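Local structure of serine protease (Nocardiopsis alba, 2OUA) at residues Q115-T120 with T170-V175. The protein probably cleaves peptide bonds within proteins as a secreted trypsin-like serine endopeptidase of family S1, this chain being the enzyme's protease domain. Sequence-based numbering, arbitrary orientation.
Sequences QARNQT and TFYQEV
The two backbones stay apart: the CA atoms of Arg117 and Glu174 are 9.2 Å from each other, and those of Gln119 and Phe171 8.3 Å. No backbone hydrogen bond joins them; side chains and one water cross the gap. Arg117 runs extended from CG to NE, and its NE donates a hydrogen bond to Glu174 OE2 at 2.9 Å, as part of a salt bridge. The bond is nearly straight (164°). OE2 lies in the guanidinium plane, but the donor sits above the carboxylate plane. Glu174 is bent at chi2 (-76°), and OE2 ends beside Arg117 NE. Thr132 OG1 also hydrogen-bonds OE2. Strand 131-134, which carries Thr132, lies between strands 108-116 and 167-174 in the antiparallel six-stranded barrel of this trypsin-like fold. The contact therefore spans a barrel strand at the corner where the chain leaves strand 108-116. Water 1 joins three side chains. It accepts from Arg117 NH2 and, at 2.6 Å, from Tyr172 OH, and donates to Glu174 OE1 at 2.7 Å. Arg117 NH2 also donates to Ala94 O. Further along, Gln119 CB meets the edge of the Phe171 ring at CE2, 4.0 Å away. The Gln119 chain then folds back, and NE2 donates a nearly straight hydrogen bond (174°) to Arg117 O at 3.0 Å.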
loop_
_atom_site.group_PDB
_atom_site.type_symbol
_atom_site.label_atom_id
_atom_site.label_comp_id
_atom_site.label_asym_id
_atom_site.label_seq_id
_atom_site.Cartn_x
_atom_site.Cartn_y
_atom_site.Cartn_z
ATOM N N GLN A 115 -8.344 -1.873 -14.301
ATOM C CA GLN A 115 -9.493 -2.435 -15.006
ATOM C C GLN A 115 -10.881 -1.985 -14.574
ATOM O O GLN A 115 -11.749 -1.760 -15.418
ATOM C CB GLN A 115 -9.412 -3.964 -14.950
ATOM C CG GLN A 115 -8.132 -4.518 -15.570
ATOM C CD GLN A 115 -8.026 -6.030 -15.485
ATOM O OE1 GLN A 115 -8.233 -6.621 -14.426
ATOM N NE2 GLN A 115 -7.681 -6.665 -16.602
ATOM N N ALA A 116 -11.104 -1.859 -13.273
ATOM C CA ALA A 116 -12.412 -1.450 -12.788
ATOM C C ALA A 116 -12.348 -1.009 -11.338
ATOM O O ALA A 116 -11.479 -1.451 -10.584
ATOM C CB ALA A 116 -13.397 -2.602 -12.929
ATOM N N ARG A 117 -13.271 -0.134 -10.956
ATOM C CA ARG A 117 -13.340 0.355 -9.587
ATOM C C ARG A 117 -14.637 -0.121 -8.940
ATOM O O ARG A 117 -15.467 -0.762 -9.592
ATOM C CB ARG A 117 -13.269 1.891 -9.551
ATOM C CG ARG A 117 -11.917 2.450 -9.994
ATOM C CD ARG A 117 -11.669 3.861 -9.467
ATOM N NE ARG A 117 -10.241 4.185 -9.504
ATOM C CZ ARG A 117 -9.602 4.669 -10.566
ATOM N NH1 ARG A 117 -10.265 4.909 -11.691
ATOM N NH2 ARG A 117 -8.290 4.880 -10.513
ATOM N N ASN A 118 -14.795 0.174 -7.653
ATOM C CA ASN A 118 -15.994 -0.205 -6.915
ATOM C C ASN A 118 -16.201 -1.717 -6.916
ATOM O O ASN A 118 -17.320 -2.194 -7.094
ATOM C CB ASN A 118 -17.225 0.469 -7.535
ATOM C CG ASN A 118 -17.012 1.951 -7.792
ATOM O OD1 ASN A 118 -16.804 2.734 -6.864
ATOM N ND2 ASN A 118 -17.063 2.341 -9.062
ATOM N N GLN A 119 -15.125 -2.464 -6.708
ATOM C CA GLN A 119 -15.207 -3.918 -6.700
ATOM C C GLN A 119 -15.295 -4.487 -5.286
ATOM O O GLN A 119 -14.690 -3.963 -4.347
ATOM C CB GLN A 119 -13.986 -4.522 -7.407
ATOM C CG GLN A 119 -13.799 -4.068 -8.851
ATOM C CD GLN A 119 -14.907 -4.557 -9.763
ATOM O OE1 GLN A 119 -14.995 -5.745 -10.065
ATOM N NE2 GLN A 119 -15.764 -3.641 -10.195
ATOM N N THR A 120 -16.068 -5.555 -5.144
ATOM C CA THR A 120 -16.198 -6.233 -3.861
ATOM C C THR A 120 -15.577 -7.611 -4.054
ATOM O O THR A 120 -15.854 -8.298 -5.043
ATOM C CB THR A 120 -17.677 -6.393 -3.429
ATOM O OG1 THR A 120 -18.253 -5.103 -3.196
ATOM C CG2 THR A 120 -17.772 -7.215 -2.149
ATOM N N THR A 170 -4.922 -8.412 -9.225
ATOM C CA THR A 170 -4.711 -7.836 -7.903
ATOM C C THR A 170 -5.598 -6.627 -7.674
ATOM O O THR A 170 -5.757 -5.785 -8.558
ATOM C CB THR A 170 -3.237 -7.427 -7.715
ATOM O OG1 THR A 170 -2.405 -8.589 -7.830
ATOM C CG2 THR A 170 -3.025 -6.802 -6.341
ATOM N N PHE A 171 -6.186 -6.557 -6.483
ATOM C CA PHE A 171 -7.061 -5.455 -6.121
ATOM C C PHE A 171 -6.347 -4.561 -5.117
ATOM O O PHE A 171 -5.534 -5.032 -4.324
ATOM C CB PHE A 171 -8.352 -5.973 -5.472
ATOM C CG PHE A 171 -9.161 -6.883 -6.353
ATOM C CD1 PHE A 171 -8.804 -8.220 -6.509
ATOM C CD2 PHE A 171 -10.278 -6.401 -7.030
ATOM C CE1 PHE A 171 -9.552 -9.070 -7.329
ATOM C CE2 PHE A 171 -11.037 -7.239 -7.854
ATOM C CZ PHE A 171 -10.670 -8.577 -8.004
ATOM N N TYR A 172 -6.653 -3.273 -5.145
ATOM C CA TYR A 172 -6.042 -2.366 -4.190
ATOM C C TYR A 172 -7.058 -1.444 -3.540
ATOM O O TYR A 172 -8.125 -1.166 -4.099
ATOM C CB TYR A 172 -4.913 -1.557 -4.850
ATOM C CG TYR A 172 -5.305 -0.545 -5.914
ATOM C CD1 TYR A 172 -5.907 0.671 -5.571
ATOM C CD2 TYR A 172 -4.988 -0.767 -7.254
ATOM C CE1 TYR A 172 -6.170 1.647 -6.545
ATOM C CE2 TYR A 172 -5.243 0.193 -8.227
ATOM C CZ TYR A 172 -5.832 1.397 -7.871
ATOM O OH TYR A 172 -6.052 2.349 -8.840
ATOM N N GLN A 173 -6.729 -1.015 -2.325
ATOM C CA GLN A 173 -7.550 -0.095 -1.555
ATOM C C GLN A 173 -7.123 1.303 -2.001
ATOM O O GLN A 173 -5.938 1.639 -1.940
ATOM C CB GLN A 173 -7.269 -0.284 -0.059
ATOM C CG GLN A 173 -7.566 0.925 0.824
ATOM C CD GLN A 173 -9.047 1.158 1.034
ATOM O OE1 GLN A 173 -9.770 0.263 1.471
ATOM N NE2 GLN A 173 -9.508 2.374 0.737
ATOM N N GLU A 174 -8.076 2.103 -2.466
ATOM C CA GLU A 174 -7.776 3.455 -2.928
ATOM C C GLU A 174 -7.115 4.260 -1.819
ATOM O O GLU A 174 -7.498 4.152 -0.649
ATOM C CB GLU A 174 -9.055 4.161 -3.384
ATOM C CG GLU A 174 -9.664 3.616 -4.676
ATOM C CD GLU A 174 -8.910 4.046 -5.925
ATOM O OE1 GLU A 174 -8.121 5.014 -5.854
ATOM O OE2 GLU A 174 -9.122 3.425 -6.992
ATOM N N VAL A 175 -6.135 5.080 -2.185
ATOM C CA VAL A 175 -5.421 5.868 -1.189
ATOM C C VAL A 175 -6.162 7.121 -0.720
ATOM O O VAL A 175 -6.131 7.453 0.464
ATOM C CB VAL A 175 -4.013 6.276 -1.705
ATOM C CG1 VAL A 175 -4.135 7.333 -2.800
ATOM C CG2 VAL A 175 -3.164 6.791 -0.542
HETATM O O HOH W 1 -6.787 4.771 -8.211
#